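DNA replication and repair protein RecF (Caldanaerobacter subterraneus subsp. tengcongensis, PDB 5Z69) is an ABC-type ATP-binding recombination mediator of the RecFOR DNA repair pathway that probably binds single-stranded DNA preferentially. Local coordinates at residues E128-I133 with S289-K294; E209-S214 with L299-S304. All blocks are in the same frame, centred on the assembly; numbering follows the deposited sequence. Where two conformers were deposited one is given.

How the interactions relate
Both contacts lie on helix 291-313, one at its first turn and the other about two turns further along. In interaction 1 residues 128-133 cover the start of this helix, whereas in interaction 2 helix 186-222 crosses its middle. Their centres are about 15 Å apart, and the two join directly: Ile132 CG2 of 128-133 lies 3.7 Å from Leu301 CD2 of 299-304, and Asp129 packs against Lys302. Helix 291-313 is thus contacted by two separate elements, residues 128-133 and helix 186-222. Both contacts lie away from the Walker A loop, Gly37 to Ser44, although interaction 1 includes the probable ABC signature motif.

Interaction 1 (E128-I133 with S289-K294); sequences EDIEII and SSQGQK
The backbones of 128-133 and 289-294 come closest at Ile130 and Lys294, whose CA atoms are 6.2 Å apart, where the turn leading into helix 131-134 meets the start of helix 291-313. Ile130 carries most of the contact on its side. With CG1 anti to the backbone N (chi1 -160°), its outer arm runs toward Lys294, and both CG1 and CD1 come to 3.7 Å from Lys294 CB. The same CD1 methyl also lies over the flat face of the Gln291 amide, 3.8 Å from Gln291 CD and nearly equidistant from the amide oxygen and nitrogen; the two side chains cross at about a right angle. Ile133, one turn on, adds its CG2 methyl 3.8 Å from Lys294 CG, so the two isoleucines pack against the inner methylenes of a buried lysine. Ser290 occupies the N-cap position, and Ser-Ser-Gln-Gly-Gln fits the signature motif of ABC ATPases, which stands at the start of a helix. The turn at 128-133 follows strand 122-125, with Asp129 and Glu128 bonded back to Ser126. Ile132, in the same turn, touches Tyr143 of helix 137-151, while Glu131 forms a salt bridge with Arg139 of that same helix.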
loop_
_atom_site.group_PDB
_atom_site.type_symbol
_atom_site.label_atom_id
_atom_site.label_comp_id
_atom_site.label_asym_id
_atom_site.label_seq_id
_atom_site.Cartn_x
_atom_site.Cartn_y
_atom_site.Cartn_z
ATOM N N GLU A 128 23.786 -6.913 2.442
ATOM C CA GLU A 128 22.813 -6.223 1.600
ATOM C C GLU A 128 21.380 -6.740 1.733
ATOM O O GLU A 128 20.469 -6.197 1.112
ATOM C CB GLU A 128 23.232 -6.307 0.130
ATOM C CG GLU A 128 24.374 -5.377 -0.238
ATOM C CD GLU A 128 25.706 -5.848 0.310
ATOM O OE1 GLU A 128 26.597 -4.993 0.519
ATOM O OE2 GLU A 128 25.859 -7.073 0.529
ATOM N N ASP A 129 21.166 -7.787 2.520
ATOM C CA ASP A 129 19.816 -8.300 2.693
ATOM C C ASP A 129 18.948 -7.249 3.407
ATOM O O ASP A 129 17.741 -7.200 3.198
ATOM C CB ASP A 129 19.831 -9.632 3.458
ATOM C CG ASP A 129 20.463 -10.774 2.629
ATOM O OD1 ASP A 129 20.444 -10.706 1.382
ATOM O OD2 ASP A 129 20.971 -11.738 3.224
ATOM N N ILE A 130 19.571 -6.393 4.212
ATOM C CA ILE A 130 18.838 -5.323 4.894
ATOM C C ILE A 130 18.172 -4.362 3.893
ATOM O O ILE A 130 17.207 -3.671 4.228
ATOM C CB ILE A 130 19.753 -4.515 5.860
ATOM C CG1 ILE A 130 18.898 -3.773 6.896
ATOM C CG2 ILE A 130 20.669 -3.565 5.089
ATOM C CD1 ILE A 130 19.587 -2.600 7.542
ATOM N N GLU A 131 18.671 -4.340 2.661
ATOM C CA GLU A 131 18.061 -3.548 1.597
ATOM C C GLU A 131 16.641 -4.007 1.250
ATOM O O GLU A 131 15.811 -3.206 0.805
ATOM C CB GLU A 131 18.917 -3.596 0.346
ATOM C CG GLU A 131 20.305 -3.040 0.512
ATOM C CD GLU A 131 21.150 -3.280 -0.725
ATOM O OE1 GLU A 131 20.638 -3.907 -1.678
ATOM O OE2 GLU A 131 22.322 -2.849 -0.745
ATOM N N ILE A 132 16.364 -5.294 1.442
ATOM C CA ILE A 132 15.024 -5.818 1.217
ATOM C C ILE A 132 14.046 -5.191 2.222
ATOM O O ILE A 132 12.841 -5.116 1.988
ATOM C CB ILE A 132 14.976 -7.366 1.340
ATOM C CG1 ILE A 132 15.998 -8.020 0.395
ATOM C CG2 ILE A 132 13.549 -7.886 1.080
ATOM C CD1 ILE A 132 16.248 -9.514 0.679
ATOM N N ILE A 133 14.572 -4.757 3.354
ATOM C CA ILE A 133 13.748 -4.106 4.357
ATOM C C ILE A 133 13.609 -2.613 4.047
ATOM O O ILE A 133 12.550 -2.019 4.273
ATOM C CB ILE A 133 14.344 -4.292 5.762
ATOM C CG1 ILE A 133 14.523 -5.782 6.068
ATOM C CG2 ILE A 133 13.474 -3.609 6.822
ATOM C CD1 ILE A 133 13.231 -6.550 6.200
ATOM N N SER A 289 11.309 1.951 12.125
ATOM C CA SER A 289 12.241 1.261 13.006
ATOM C C SER A 289 13.696 1.642 12.795
ATOM O O SER A 289 14.055 2.264 11.795
ATOM C CB SER A 289 12.076 -0.253 12.851
ATOM O OG SER A 289 12.529 -0.697 11.584
ATOM N N SER A 290 14.543 1.263 13.742
ATOM C CA SER A 290 15.968 1.529 13.634
ATOM C C SER A 290 16.724 0.478 12.832
ATOM O O SER A 290 16.131 -0.355 12.159
ATOM C CB SER A 290 16.584 1.660 15.043
ATOM O OG SER A 290 17.996 1.752 14.969
ATOM N N GLN A 291 18.046 0.540 12.924
ATOM C CA GLN A 291 18.906 -0.331 12.154
ATOM C C GLN A 291 19.152 -1.647 12.883
ATOM O O GLN A 291 19.603 -2.631 12.291
ATOM C CB GLN A 291 20.225 0.375 11.861
ATOM C CG GLN A 291 21.129 -0.338 10.900
ATOM C CD GLN A 291 21.099 0.267 9.516
ATOM O OE1 GLN A 291 20.116 0.893 9.109
ATOM N NE2 GLN A 291 22.186 0.086 8.778
ATOM N N GLY A 292 18.851 -1.666 14.173
ATOM C CA GLY A 292 18.979 -2.884 14.945
ATOM C C GLY A 292 17.957 -3.886 14.460
ATOM O O GLY A 292 18.282 -5.027 14.123
ATOM N N GLN A 293 16.714 -3.438 14.379
ATOM C CA GLN A 293 15.613 -4.335 14.064
ATOM C C GLN A 293 15.473 -4.622 12.569
ATOM O O GLN A 293 14.914 -5.648 12.192
ATOM C CB GLN A 293 14.308 -3.768 14.606
ATOM C CG GLN A 293 14.245 -2.277 14.525
ATOM C CD GLN A 293 14.258 -1.629 15.888
ATOM O OE1 GLN A 293 15.285 -1.113 16.332
ATOM N NE2 GLN A 293 13.115 -1.653 16.564
ATOM N N LYS A 294 15.966 -3.722 11.722
ATOM C CA LYS A 294 15.991 -3.983 10.288
ATOM C C LYS A 294 16.943 -5.129 9.999
ATOM O O LYS A 294 16.641 -6.023 9.208
ATOM C CB LYS A 294 16.420 -2.746 9.503
ATOM C CG LYS A 294 15.408 -1.616 9.478
ATOM C CD LYS A 294 15.901 -0.493 8.584
ATOM C CE LYS A 294 14.899 0.641 8.511
ATOM N NZ LYS A 294 14.850 1.369 9.800
#

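Interaction 2 (E209-S214 with L299-S304); sequences EKLKNS and LCLKLS
Cys300 O accepts two bonds from Ser304, the residue that meets Ser214 across the contact: the backbone N at 2.9 Å and the hydroxyl OG, also at 2.9 Å, reach it from opposite faces of the carbonyl plane. The setting is a helix-helix crossing in the largely helical part of this ABC-type ATPase, where the long helix 186-222 passes over helix 291-313 with local axes 9.3 Å apart and their directions at 118°. Small serines face each other at the close point, and the CA atoms of Ser214 and Ser304 are 5.4 Å apart. Ser304 OG lies beside its own backbone N (chi1 -70°), which turns it back to Cys300 O one helical turn earlier. Ser214 has two conformers; in the one described, its OG is hydrogen-bonded to Glu307, further along helix 291-313, and lies close to Ser304 OG. Phe218 and Met215 of helix 186-222 also pack on Ser304. Beside the serines, Leu211 packs on Leu301 and Ser304 and also touches Ile229 of strand 227-232. Its CD1 meets Ser304 CB at 3.7 Å, while both of its methyls reach Leu301 CD1, with Leu211 CD2 the nearer at 3.8 Å.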
loop_
_atom_site.group_PDB
_atom_site.type_symbol
_atom_site.label_atom_id
_atom_site.label_comp_id
_atom_site.label_asym_id
_atom_site.label_seq_id
_atom_site.Cartn_x
_atom_site.Cartn_y
_atom_site.Cartn_z
ATOM N N GLU A 209 1.973 -15.889 3.065
ATOM C CA GLU A 209 1.380 -16.606 4.207
ATOM C C GLU A 209 2.421 -17.411 4.935
ATOM O O GLU A 209 2.589 -17.268 6.135
ATOM C CB GLU A 209 0.295 -17.583 3.754
ATOM C CG GLU A 209 -1.095 -16.994 3.486
ATOM C CD GLU A 209 -2.132 -18.094 3.322
ATOM O OE1 GLU A 209 -2.797 -18.135 2.261
ATOM O OE2 GLU A 209 -2.269 -18.909 4.266
ATOM N N LYS A 210 3.114 -18.284 4.201
ATOM C CA LYS A 210 4.172 -19.094 4.806
ATOM C C LYS A 210 5.290 -18.224 5.348
ATOM O O LYS A 210 5.819 -18.492 6.424
ATOM C CB LYS A 210 4.730 -20.089 3.794
ATOM C CG LYS A 210 3.736 -21.141 3.411
ATOM C CD LYS A 210 4.234 -21.992 2.254
ATOM C CE LYS A 210 3.286 -23.150 1.994
ATOM N NZ LYS A 210 3.539 -23.781 0.681
ATOM N N LEU A 211 5.640 -17.174 4.608
ATOM C CA LEU A 211 6.696 -16.271 5.037
ATOM C C LEU A 211 6.343 -15.648 6.390
ATOM O O LEU A 211 7.160 -15.632 7.306
ATOM C CB LEU A 211 6.937 -15.174 3.990
ATOM C CG LEU A 211 8.057 -14.195 4.360
ATOM C CD1 LEU A 211 9.345 -14.995 4.520
ATOM C CD2 LEU A 211 8.246 -13.081 3.330
ATOM N N LYS A 212 5.118 -15.154 6.521
ATOM C CA LYS A 212 4.701 -14.520 7.774
ATOM C C LYS A 212 4.751 -15.511 8.957
ATOM O O LYS A 212 5.330 -15.203 9.997
ATOM C CB LYS A 212 3.305 -13.908 7.610
ATOM C CG LYS A 212 2.894 -12.925 8.710
ATOM C CD LYS A 212 2.081 -13.602 9.790
ATOM C CE LYS A 212 0.809 -14.204 9.216
ATOM N NZ LYS A 212 0.995 -15.613 8.767
ATOM N N ASN A 213 4.177 -16.702 8.789
ATOM C CA ASN A 213 4.248 -17.746 9.822
ATOM C C ASN A 213 5.663 -18.045 10.302
ATOM O O ASN A 213 5.936 -18.059 11.503
ATOM C CB ASN A 213 3.654 -19.067 9.323
ATOM C CG ASN A 213 2.197 -18.961 8.949
ATOM O OD1 ASN A 213 1.458 -18.136 9.487
ATOM N ND2 ASN A 213 1.767 -19.815 8.022
ATOM N N SER A 214 6.554 -18.317 9.353
ATOM C CA SER A 214 7.919 -18.679 9.691
ATOM C C SER A 214 8.676 -17.505 10.298
ATOM O O SER A 214 9.428 -17.670 11.251
ATOM C CB SER A 214 8.663 -19.198 8.452
ATOM O OG SER A 214 9.933 -19.691 8.821
ATOM N N LEU A 299 17.396 -10.931 8.944
ATOM C CA LEU A 299 17.846 -12.250 9.377
ATOM C C LEU A 299 16.688 -13.245 9.413
ATOM O O LEU A 299 16.804 -14.371 8.915
ATOM C CB LEU A 299 18.515 -12.157 10.755
ATOM C CG LEU A 299 19.000 -13.456 11.405
ATOM C CD1 LEU A 299 19.849 -14.239 10.434
ATOM C CD2 LEU A 299 19.797 -13.189 12.671
ATOM N N CYS A 300 15.576 -12.815 10.007
ATOM C CA CYS A 300 14.364 -13.627 10.100
ATOM C C CYS A 300 13.792 -13.955 8.720
ATOM O O CYS A 300 13.319 -15.061 8.476
ATOM C CB CYS A 300 13.298 -12.899 10.930
ATOM S SG CYS A 300 13.665 -12.760 12.702
ATOM N N LEU A 301 13.799 -12.953 7.845
ATOM C CA LEU A 301 13.385 -13.123 6.461
ATOM C C LEU A 301 14.184 -14.244 5.780
ATOM O O LEU A 301 13.615 -15.117 5.123
ATOM C CB LEU A 301 13.565 -11.809 5.705
ATOM C CG LEU A 301 13.236 -11.826 4.218
ATOM C CD1 LEU A 301 11.731 -11.836 4.010
ATOM C CD2 LEU A 301 13.892 -10.647 3.510
ATOM N N LYS A 302 15.502 -14.219 5.960
ATOM C CA LYS A 302 16.387 -15.192 5.295
ATOM C C LYS A 302 16.312 -16.562 5.976
ATOM O O LYS A 302 16.338 -17.602 5.311
ATOM C CB LYS A 302 17.830 -14.681 5.272
ATOM C CG LYS A 302 18.030 -13.331 4.547
ATOM C CD LYS A 302 17.752 -13.419 3.044
ATOM C CE LYS A 302 18.762 -14.377 2.385
ATOM N NZ LYS A 302 18.630 -14.492 0.886
ATOM N N LEU A 303 16.217 -16.562 7.303
ATOM C CA LEU A 303 16.007 -17.801 8.041
ATOM C C LEU A 303 14.730 -18.483 7.557
ATOM O O LEU A 303 14.680 -19.700 7.435
ATOM C CB LEU A 303 15.942 -17.536 9.551
ATOM C CG LEU A 303 17.280 -17.254 10.242
ATOM C CD1 LEU A 303 17.067 -16.964 11.722
ATOM C CD2 LEU A 303 18.243 -18.426 10.056
ATOM N N SER A 304 13.720 -17.682 7.242
ATOM C CA SER A 304 12.449 -18.190 6.730
ATOM C C SER A 304 12.552 -18.705 5.297
ATOM O O SER A 304 11.905 -19.695 4.927
ATOM C CB SER A 304 11.383 -17.100 6.804
ATOM O OG SER A 304 11.035 -16.855 8.146
#